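Local coordinates for protein glutamate racemase (Bacillus anthracis, PDB 2DWU) that is an enzyme of the aspartate/glutamate/hydantoin racemase family, built on two parallel beta-sheets and modelled here with D-glutamic acid and a potassium ion, at residues Phe240-Val245 / Val265-Lys270; Cys36-Asn41 / Glu63-Phe68; Glu52-Phe57 / Asn78-Ala83. All blocks are in the same frame, centred on the assembly; numbering follows the deposited sequence.

Contact 1: residues Phe240-Val245 / Val265-Lys270; sequences FTTGSV and VDLPVK. With K (potassium ion), chain G.
A potassium site at the C-terminal ends of two neighbouring parallel strands, 238-241 and 262-264, joins Thr242 to Val265. The ion takes the backbone oxygen of each: it lies 2.9 Å from Thr242 O and 3.0 Å from Val265 O. Asp266 adds the only side-chain ligand of the two segments, with OD2 2.8 Å from the potassium. Two waters extend the shell, the second at the longest distance of the five ligands; the first also accepts a hydrogen bond from Leu267 N, so the backbone beyond the strand end positions a ligand of the metal.

Just past the end of strand 262-264, Val265 N bonds to Thr241 O at 3.0 Å. This bond is bent, with 135° at the hydrogen, and the donor is tilted 31° from the carbonyl plane. Val265 O does double duty, because Thr242 CA also points its hydrogen at it in a CA-H...O contact of 3.5 Å.

Val265 CG1 sits between its own backbone N and carbonyl carbon (chi1 47°), in a close carbon-oxygen approach of 3.2 Å to Thr241 O. The apolar part is small: Val265 CG1 against Phe240 CB, and Thr242 CG2 with Leu267 CD1 at 3.7 Å, these two side chains crossing at about a right angle. Thr242 OG1 turns to Asp40 OD1 and Glu42 N.

Two neutral carbonyls, one carboxylate and two waters surround a monovalent cation. It bridges the segments through Thr242 O on one side and Val265 O and Asp266 OD2 on the other, and its charge probably favours ionised Asp266.

Contact 2: residues Cys36-Asn41 / Glu63-Phe68; sequences CYIGDN and EFLKQF
Leu65 O accepts from Phe68 N at 2.9 Å, closing a type I turn near the C-terminal end of helix 51-65, and both residues then reach strand 35-39. Strand and helix are the first two elements of a beta-alpha-beta crossover that continues into strand 70-75, passing over strand 9-14 in the parallel sheet. Cys36 and Ile38 direct their side chains at the helix end; Tyr37 between them points away, and its side chain touches Phe248 of helix 245-256.

The turn brings the Phe68 ring over Cys36. In the conformer described, one of two for this cysteine, SG is 3.5 Å from the ring centroid. It stands only 7° off the ring normal and nearly equally far from all six carbons, which makes this a sulfur-aromatic contact over the face. SG is anti to the backbone N (chi1 -177°), and in this position it also touches Leu65 CD2 at 3.9 Å.

Ile38, likewise modelled in two conformers, supplies CG2 to the branch point of Leu65: CG2 lies 3.7 Å from CD1, with CG and CD2 at similar range. Ile38 CB approaches the Phe64 ring obliquely, 4.1 Å from CD2. That ring packs edge-to-face with Phe240 of the adjoining strand.

No hydrogen bond links the two segments, so apolar and sulfur contacts carry the joint. Leu65 CD2 additionally rests 3.8 Å from Cys36 O, and Phe64 CZ and Leu65 O both lie at the edge of the Phe68 ring, in its plane.

Contact 3: residues Glu52-Phe57 / Asn78-Ala83; sequences EEVQSF and NTAAAA. With DGL (D-glutamic acid), chain H.
Val54 and Ala83 bring together two successive helices of the alpha/beta fold, 51-65 and 78-91. The short segments cross steeply, with a signed angle of -103° and axes 9.1 Å apart.

The apolar contacts centre on one methyl group. Val54 CG1 is anti to the backbone N (chi1 170°) and comes up to Ala83 CB at 3.7 Å. It also reaches the backbone of the second helix, 3.9 Å from Ala80 CA.

The polar link across the helices is a single hydrogen bond, from Gln55 NE2 to Ala83 O at 2.8 Å. It is bent, with 130° at the hydrogen, and the oxygen is tilted out of the amide plane. The same oxygen lies 3.3 Å from Gln55 CG, so the glutamine chain lies against the carbonyl as well as donating to it.

Hydrogen bonds to the D-glutamic acid form the third group, at the start of helix 78-91. Asn78 grips OXT twice, through its backbone N at 3.1 Å and through ND2 at 3.2 Å in a nearly straight bond. Ser211 OG bonds to Asn78 OD1 and probably helps to orient that amide. Thr79 N donates to the other oxygen of the carboxylate, and the helix N-terminus would probably stabilise its charge. Thr79 OG1 donates to the same ligand atom O at 2.6 Å.

How the contacts relate
Contacts 1 and 2 adjoin, their centres 9 Å apart, because strands 238-241 and 35-39 are neighbours in one sheet. A probable hydrogen bond from Phe240 N to Tyr37 O, 2.8 Å, and packing of Val265 CG1 on Ile38 CD1 join them. Contacts 2 and 3 share helix 51-65 at different points along it; with centres 15 Å apart, they touch where Asp40 OD2 meets Phe57 CB at 4.0 Å. Contacts 1 and 3 do not touch, their nearest atoms being about 5 Å apart. Contact 3 binds the D-glutamic acid directly, whereas the side chain of Thr242, beside the potassium, remains about 11 Å from that ligand.

Contact 1: residues Phe240-Val245 / Val265-Lys270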
loop_
_atom_site.group_PDB
_atom_site.type_symbol
_atom_site.label_atom_id
_atom_site.label_comp_id
_atom_site.label_asym_id
_atom_site.label_seq_id
_atom_site.Cartn_x
_atom_site.Cartn_y
_atom_site.Cartn_z
ATOM N N PHE B 240 -9.799 -5.215 -24.934
ATOM C CA PHE B 240 -10.308 -6.285 -25.777
ATOM C C PHE B 240 -11.421 -7.027 -25.046
ATOM O O PHE B 240 -11.374 -7.172 -23.821
ATOM C CB PHE B 240 -9.174 -7.255 -26.101
ATOM C CG PHE B 240 -8.047 -6.637 -26.872
ATOM C CD1 PHE B 240 -8.126 -6.512 -28.259
ATOM C CD2 PHE B 240 -6.916 -6.169 -26.217
ATOM C CE1 PHE B 240 -7.088 -5.924 -28.985
ATOM C CE2 PHE B 240 -5.869 -5.573 -26.936
ATOM C CZ PHE B 240 -5.964 -5.455 -28.329
ATOM N N THR B 241 -12.415 -7.499 -25.793
ATOM C CA THR B 241 -13.526 -8.226 -25.173
ATOM C C THR B 241 -13.957 -9.386 -26.043
ATOM O O THR B 241 -13.807 -9.355 -27.277
ATOM C CB THR B 241 -14.742 -7.317 -24.954
ATOM O OG1 THR B 241 -15.804 -8.082 -24.361
ATOM C CG2 THR B 241 -15.248 -6.758 -26.285
ATOM N N THR B 242 -14.473 -10.429 -25.402
ATOM C CA THR B 242 -14.944 -11.582 -26.155
ATOM C C THR B 242 -16.433 -11.427 -26.437
ATOM O O THR B 242 -17.011 -12.220 -27.186
ATOM C CB THR B 242 -14.749 -12.896 -25.401
ATOM O OG1 THR B 242 -15.354 -12.789 -24.104
ATOM C CG2 THR B 242 -13.254 -13.256 -25.291
ATOM N N GLY B 243 -17.061 -10.421 -25.836
ATOM C CA GLY B 243 -18.474 -10.199 -26.075
ATOM C C GLY B 243 -18.683 -9.099 -27.090
ATOM O O GLY B 243 -17.816 -8.829 -27.911
ATOM N N SER B 244 -19.844 -8.473 -27.026
ATOM C CA SER B 244 -20.198 -7.380 -27.911
ATOM C C SER B 244 -19.286 -6.180 -27.679
ATOM O O SER B 244 -19.154 -5.705 -26.556
ATOM C CB SER B 244 -21.645 -6.960 -27.650
ATOM O OG SER B 244 -21.885 -5.684 -28.201
ATOM N N VAL B 245 -18.670 -5.697 -28.752
ATOM C CA VAL B 245 -17.790 -4.548 -28.675
ATOM C C VAL B 245 -18.590 -3.284 -28.367
ATOM O O VAL B 245 -18.179 -2.474 -27.538
ATOM C CB VAL B 245 -17.007 -4.369 -29.987
ATOM C CG1 VAL B 245 -16.379 -2.974 -30.048
ATOM C CG2 VAL B 245 -15.935 -5.439 -30.086
ATOM N N VAL B 265 -12.203 -10.142 -29.703
ATOM C CA VAL B 265 -11.216 -11.203 -29.680
ATOM C C VAL B 265 -11.952 -12.514 -29.490
ATOM O O VAL B 265 -13.003 -12.536 -28.851
ATOM C CB VAL B 265 -10.215 -11.024 -28.506
ATOM C CG1 VAL B 265 -10.968 -10.719 -27.221
ATOM C CG2 VAL B 265 -9.393 -12.290 -28.315
ATOM N N ASP B 266 -11.416 -13.585 -30.071
ATOM C CA ASP B 266 -11.987 -14.919 -29.929
ATOM C C ASP B 266 -11.036 -15.784 -29.121
ATOM O O ASP B 266 -9.835 -15.837 -29.413
ATOM C CB ASP B 266 -12.178 -15.607 -31.291
ATOM C CG ASP B 266 -13.402 -15.132 -32.028
ATOM O OD1 ASP B 266 -13.592 -15.548 -33.190
ATOM O OD2 ASP B 266 -14.188 -14.354 -31.468
ATOM N N LEU B 267 -11.565 -16.468 -28.116
ATOM C CA LEU B 267 -10.751 -17.375 -27.316
ATOM C C LEU B 267 -11.331 -18.755 -27.563
ATOM O O LEU B 267 -12.539 -18.889 -27.738
ATOM C CB LEU B 267 -10.844 -17.038 -25.825
ATOM C CG LEU B 267 -10.379 -15.631 -25.447
ATOM C CD1 LEU B 267 -10.595 -15.419 -23.950
ATOM C CD2 LEU B 267 -8.917 -15.441 -25.824
ATOM N N PRO B 268 -10.480 -19.795 -27.625
ATOM C CA PRO B 268 -9.023 -19.762 -27.484
ATOM C C PRO B 268 -8.366 -19.173 -28.726
ATOM O O PRO B 268 -8.912 -19.263 -29.830
ATOM C CB PRO B 268 -8.664 -21.235 -27.268
ATOM C CG PRO B 268 -9.718 -21.950 -28.052
ATOM C CD PRO B 268 -10.968 -21.186 -27.699
ATOM N N VAL B 269 -7.196 -18.571 -28.538
ATOM C CA VAL B 269 -6.447 -17.949 -29.628
ATOM C C VAL B 269 -6.028 -18.943 -30.703
ATOM O O VAL B 269 -5.762 -20.109 -30.413
ATOM C CB VAL B 269 -5.168 -17.247 -29.098
ATOM C CG1 VAL B 269 -4.313 -16.758 -30.260
ATOM C CG2 VAL B 269 -5.557 -16.073 -28.210
ATOM N N LYS B 270 -5.967 -18.445 -31.938
ATOM C CA LYS B 270 -5.579 -19.203 -33.129
ATOM C C LYS B 270 -6.292 -20.535 -33.278
ATOM O O LYS B 270 -7.123 -20.866 -32.403
ATOM C CB LYS B 270 -4.061 -19.421 -33.162
ATOM C CG LYS B 270 -3.504 -20.239 -32.005
ATOM C CD LYS B 270 -1.984 -20.290 -32.026
ATOM C CE LYS B 270 -1.363 -18.904 -31.844
ATOM N NZ LYS B 270 -1.670 -17.969 -32.967
HETATM K K K G . -15.580 -13.994 -29.030
HETATM O O HOH W 1 -14.211 -16.006 -27.364
HETATM O O HOH W 2 -16.025 -17.230 -29.001
#

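Contact 2: residues Cys36-Asn41 / Glu63-Phe68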
loop_
_atom_site.group_PDB
_atom_site.type_symbol
_atom_site.label_atom_id
_atom_site.label_comp_id
_atom_site.label_asym_id
_atom_site.label_seq_id
_atom_site.Cartn_x
_atom_site.Cartn_y
_atom_site.Cartn_z
ATOM N N CYS B 36 -3.022 -3.199 -21.370
ATOM C CA CYS B 36 -3.531 -4.095 -22.418
ATOM C C CYS B 36 -4.500 -4.965 -21.619
ATOM O O CYS B 36 -4.079 -5.833 -20.857
ATOM C CB CYS B 36 -2.432 -4.971 -23.004
ATOM S SG CYS B 36 -3.047 -6.001 -24.343
ATOM N N TYR B 37 -5.787 -4.709 -21.807
ATOM C CA TYR B 37 -6.853 -5.376 -21.061
ATOM C C TYR B 37 -7.705 -6.338 -21.843
ATOM O O TYR B 37 -8.054 -6.046 -22.974
ATOM C CB TYR B 37 -7.772 -4.262 -20.545
ATOM C CG TYR B 37 -8.948 -4.676 -19.684
ATOM C CD1 TYR B 37 -8.930 -4.451 -18.300
ATOM C CD2 TYR B 37 -10.093 -5.219 -20.251
ATOM C CE1 TYR B 37 -10.050 -4.754 -17.497
ATOM C CE2 TYR B 37 -11.231 -5.540 -19.447
ATOM C CZ TYR B 37 -11.185 -5.292 -18.071
ATOM O OH TYR B 37 -12.295 -5.548 -17.275
ATOM N N ILE B 38 -8.039 -7.477 -21.239
ATOM C CA ILE B 38 -8.924 -8.440 -21.888
ATOM C C ILE B 38 -10.044 -8.802 -20.906
ATOM O O ILE B 38 -9.766 -9.157 -19.746
ATOM C CB ILE B 38 -8.174 -9.754 -22.331
ATOM C CG1 ILE B 38 -9.202 -10.817 -22.759
ATOM C CG2 ILE B 38 -7.292 -10.303 -21.212
ATOM C CD1 ILE B 38 -10.053 -10.410 -23.961
ATOM N N GLY B 39 -11.290 -8.663 -21.361
ATOM C CA GLY B 39 -12.446 -9.017 -20.535
ATOM C C GLY B 39 -13.194 -10.113 -21.263
ATOM O O GLY B 39 -13.527 -9.957 -22.455
ATOM N N ASP B 40 -13.460 -11.228 -20.579
ATOM C CA ASP B 40 -14.139 -12.372 -21.215
ATOM C C ASP B 40 -15.657 -12.268 -21.095
ATOM O O ASP B 40 -16.322 -13.200 -20.618
ATOM C CB ASP B 40 -13.635 -13.661 -20.561
ATOM C CG ASP B 40 -14.019 -14.938 -21.330
ATOM O OD1 ASP B 40 -14.442 -14.837 -22.497
ATOM O OD2 ASP B 40 -13.863 -16.044 -20.742
ATOM N N ASN B 41 -16.219 -11.161 -21.572
ATOM C CA ASN B 41 -17.649 -10.958 -21.433
ATOM C C ASN B 41 -18.538 -12.082 -21.954
ATOM O O ASN B 41 -19.623 -12.324 -21.408
ATOM C CB ASN B 41 -18.059 -9.645 -22.095
ATOM C CG ASN B 41 -17.420 -8.458 -21.432
ATOM O OD1 ASN B 41 -16.246 -8.158 -21.666
ATOM N ND2 ASN B 41 -18.177 -7.785 -20.578
ATOM N N GLU B 63 -2.967 -16.635 -22.757
ATOM C CA GLU B 63 -2.396 -16.953 -24.064
ATOM C C GLU B 63 -2.591 -15.786 -25.008
ATOM O O GLU B 63 -1.715 -15.491 -25.828
ATOM C CB GLU B 63 -3.037 -18.217 -24.659
ATOM C CG GLU B 63 -2.481 -19.495 -24.063
ATOM C CD GLU B 63 -0.957 -19.544 -24.119
ATOM O OE1 GLU B 63 -0.404 -19.526 -25.243
ATOM O OE2 GLU B 63 -0.314 -19.592 -23.044
ATOM N N PHE B 64 -3.739 -15.117 -24.902
ATOM C CA PHE B 64 -4.005 -13.958 -25.725
ATOM C C PHE B 64 -3.049 -12.826 -25.358
ATOM O O PHE B 64 -2.455 -12.183 -26.234
ATOM C CB PHE B 64 -5.446 -13.468 -25.530
ATOM C CG PHE B 64 -5.707 -12.121 -26.151
ATOM C CD1 PHE B 64 -5.835 -11.984 -27.526
ATOM C CD2 PHE B 64 -5.759 -10.976 -25.358
ATOM C CE1 PHE B 64 -6.009 -10.724 -28.109
ATOM C CE2 PHE B 64 -5.933 -9.717 -25.927
ATOM C CZ PHE B 64 -6.058 -9.589 -27.311
ATOM N N LEU B 65 -2.904 -12.561 -24.062
ATOM C CA LEU B 65 -2.043 -11.469 -23.617
ATOM C C LEU B 65 -0.565 -11.689 -23.928
ATOM O O LEU B 65 0.190 -10.726 -24.080
ATOM C CB LEU B 65 -2.239 -11.231 -22.107
ATOM C CG LEU B 65 -3.611 -10.658 -21.735
ATOM C CD1 LEU B 65 -3.745 -10.584 -20.193
ATOM C CD2 LEU B 65 -3.800 -9.263 -22.350
ATOM N N LYS B 66 -0.160 -12.949 -24.048
ATOM C CA LYS B 66 1.238 -13.271 -24.325
ATOM C C LYS B 66 1.684 -12.810 -25.703
ATOM O O LYS B 66 2.880 -12.824 -26.012
ATOM C CB LYS B 66 1.476 -14.771 -24.168
ATOM C CG LYS B 66 1.769 -15.188 -22.756
ATOM C CD LYS B 66 1.792 -16.705 -22.635
ATOM C CE LYS B 66 2.472 -17.120 -21.350
ATOM N NZ LYS B 66 3.920 -16.738 -21.365
ATOM N N GLN B 67 0.730 -12.396 -26.530
ATOM C CA GLN B 67 1.051 -11.910 -27.864
ATOM C C GLN B 67 1.641 -10.503 -27.759
ATOM O O GLN B 67 2.222 -9.981 -28.718
ATOM C CB GLN B 67 -0.211 -11.913 -28.729
ATOM C CG GLN B 67 -0.843 -13.306 -28.825
ATOM C CD GLN B 67 -2.126 -13.317 -29.648
ATOM O OE1 GLN B 67 -3.136 -12.722 -29.259
ATOM N NE2 GLN B 67 -2.087 -13.988 -30.802
ATOM N N PHE B 68 1.497 -9.899 -26.579
ATOM C CA PHE B 68 2.010 -8.557 -26.316
ATOM C C PHE B 68 3.232 -8.615 -25.422
ATOM O O PHE B 68 3.457 -9.608 -24.721
ATOM C CB PHE B 68 0.948 -7.701 -25.619
ATOM C CG PHE B 68 -0.321 -7.567 -26.390
ATOM C CD1 PHE B 68 -1.324 -8.514 -26.259
ATOM C CD2 PHE B 68 -0.520 -6.490 -27.250
ATOM C CE1 PHE B 68 -2.511 -8.394 -26.966
ATOM C CE2 PHE B 68 -1.705 -6.358 -27.964
ATOM C CZ PHE B 68 -2.707 -7.320 -27.817
#

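Contact 3: residues Glu52-Phe57 / Asn78-Ala83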
loop_
_atom_site.group_PDB
_atom_site.type_symbol
_atom_site.label_atom_id
_atom_site.label_comp_id
_atom_site.label_asym_id
_atom_site.label_seq_id
_atom_site.Cartn_x
_atom_site.Cartn_y
_atom_site.Cartn_z
ATOM N N GLU B 52 -12.218 -25.411 -11.940
ATOM C CA GLU B 52 -11.524 -25.976 -13.093
ATOM C C GLU B 52 -11.837 -25.191 -14.360
ATOM O O GLU B 52 -10.957 -24.887 -15.166
ATOM C CB GLU B 52 -11.929 -27.448 -13.268
ATOM C CG GLU B 52 -11.522 -28.372 -12.103
ATOM C CD GLU B 52 -12.182 -28.038 -10.750
ATOM O OE1 GLU B 52 -13.408 -27.744 -10.699
ATOM O OE2 GLU B 52 -11.460 -28.090 -9.720
ATOM N N GLU B 53 -13.100 -24.847 -14.538
ATOM C CA GLU B 53 -13.510 -24.095 -15.707
ATOM C C GLU B 53 -12.897 -22.699 -15.710
ATOM O O GLU B 53 -12.375 -22.231 -16.734
ATOM C CB GLU B 53 -15.027 -23.985 -15.737
ATOM C CG GLU B 53 -15.572 -23.289 -16.958
ATOM C CD GLU B 53 -17.049 -23.578 -17.169
ATOM O OE1 GLU B 53 -17.379 -24.459 -17.995
ATOM O OE2 GLU B 53 -17.881 -22.932 -16.508
ATOM N N VAL B 54 -12.990 -22.016 -14.574
ATOM C CA VAL B 54 -12.431 -20.672 -14.497
ATOM C C VAL B 54 -10.944 -20.703 -14.810
ATOM O O VAL B 54 -10.456 -19.852 -15.550
ATOM C CB VAL B 54 -12.648 -20.059 -13.110
ATOM C CG1 VAL B 54 -11.841 -18.777 -12.973
ATOM C CG2 VAL B 54 -14.118 -19.765 -12.913
ATOM N N GLN B 55 -10.218 -21.672 -14.251
ATOM C CA GLN B 55 -8.784 -21.744 -14.520
ATOM C C GLN B 55 -8.513 -21.898 -16.016
ATOM O O GLN B 55 -7.593 -21.268 -16.559
ATOM C CB GLN B 55 -8.136 -22.916 -13.791
ATOM C CG GLN B 55 -8.098 -22.791 -12.286
ATOM C CD GLN B 55 -7.334 -23.933 -11.632
ATOM O OE1 GLN B 55 -7.550 -25.103 -11.959
ATOM N NE2 GLN B 55 -6.440 -23.601 -10.709
ATOM N N SER B 56 -9.302 -22.726 -16.698
ATOM C CA SER B 56 -9.080 -22.921 -18.132
ATOM C C SER B 56 -9.334 -21.630 -18.905
ATOM O O SER B 56 -8.575 -21.296 -19.814
ATOM C CB SER B 56 -9.957 -24.056 -18.682
ATOM O OG SER B 56 -11.329 -23.713 -18.718
ATOM N N PHE B 57 -10.391 -20.900 -18.548
ATOM C CA PHE B 57 -10.690 -19.633 -19.222
ATOM C C PHE B 57 -9.606 -18.576 -18.986
ATOM O O PHE B 57 -9.303 -17.768 -19.876
ATOM C CB PHE B 57 -12.017 -19.027 -18.734
ATOM C CG PHE B 57 -13.228 -19.878 -18.995
ATOM C CD1 PHE B 57 -13.183 -20.967 -19.859
ATOM C CD2 PHE B 57 -14.445 -19.533 -18.408
ATOM C CE1 PHE B 57 -14.343 -21.703 -20.143
ATOM C CE2 PHE B 57 -15.611 -20.263 -18.687
ATOM C CZ PHE B 57 -15.546 -21.348 -19.560
ATOM N N ASN B 78 -11.615 -10.905 -8.957
ATOM C CA ASN B 78 -11.409 -11.593 -7.686
ATOM C C ASN B 78 -11.723 -13.082 -7.813
ATOM O O ASN B 78 -11.047 -13.901 -7.189
ATOM C CB ASN B 78 -12.282 -10.959 -6.577
ATOM C CG ASN B 78 -11.926 -9.495 -6.324
ATOM O OD1 ASN B 78 -11.289 -9.127 -5.285
ATOM N ND2 ASN B 78 -12.337 -8.644 -7.221
ATOM N N THR B 79 -12.748 -13.431 -8.603
ATOM C CA THR B 79 -13.127 -14.839 -8.805
ATOM C C THR B 79 -12.010 -15.600 -9.524
ATOM O O THR B 79 -11.637 -16.721 -9.141
ATOM C CB THR B 79 -14.427 -14.931 -9.644
ATOM O OG1 THR B 79 -15.466 -14.209 -8.963
ATOM C CG2 THR B 79 -14.853 -16.388 -9.834
ATOM N N ALA B 80 -11.459 -14.952 -10.550
ATOM C CA ALA B 80 -10.381 -15.536 -11.329
ATOM C C ALA B 80 -9.135 -15.661 -10.458
ATOM O O ALA B 80 -8.427 -16.685 -10.506
ATOM C CB ALA B 80 -10.107 -14.647 -12.568
ATOM N N ALA B 81 -8.864 -14.646 -9.631
ATOM C CA ALA B 81 -7.688 -14.718 -8.774
ATOM C C ALA B 81 -7.811 -15.855 -7.763
ATOM O O ALA B 81 -6.848 -16.591 -7.517
ATOM C CB ALA B 81 -7.443 -13.400 -8.054
ATOM N N ALA B 82 -9.001 -16.003 -7.183
ATOM C CA ALA B 82 -9.212 -17.059 -6.202
ATOM C C ALA B 82 -8.971 -18.422 -6.822
ATOM O O ALA B 82 -8.391 -19.317 -6.191
ATOM C CB ALA B 82 -10.651 -16.973 -5.649
ATOM N N ALA B 83 -9.386 -18.590 -8.067
ATOM C CA ALA B 83 -9.232 -19.877 -8.699
ATOM C C ALA B 83 -7.884 -20.186 -9.333
ATOM O O ALA B 83 -7.450 -21.342 -9.352
ATOM C CB ALA B 83 -10.306 -20.014 -9.783
HETATM N N DGL H . -15.183 -9.874 -11.985
HETATM C CA DGL H . -15.881 -10.785 -11.024
HETATM C C DGL H . -15.218 -10.731 -9.693
HETATM O O DGL H . -15.398 -11.591 -8.839
HETATM C CB DGL H . -17.364 -10.375 -10.890
HETATM C CG DGL H . -18.110 -10.903 -12.138
HETATM C CD DGL H . -18.119 -12.365 -12.321
HETATM O OE1 DGL H . -18.764 -13.140 -11.613
HETATM O OE2 DGL H . -17.369 -12.823 -13.296
HETATM O OXT DGL H . -14.419 -9.724 -9.469
#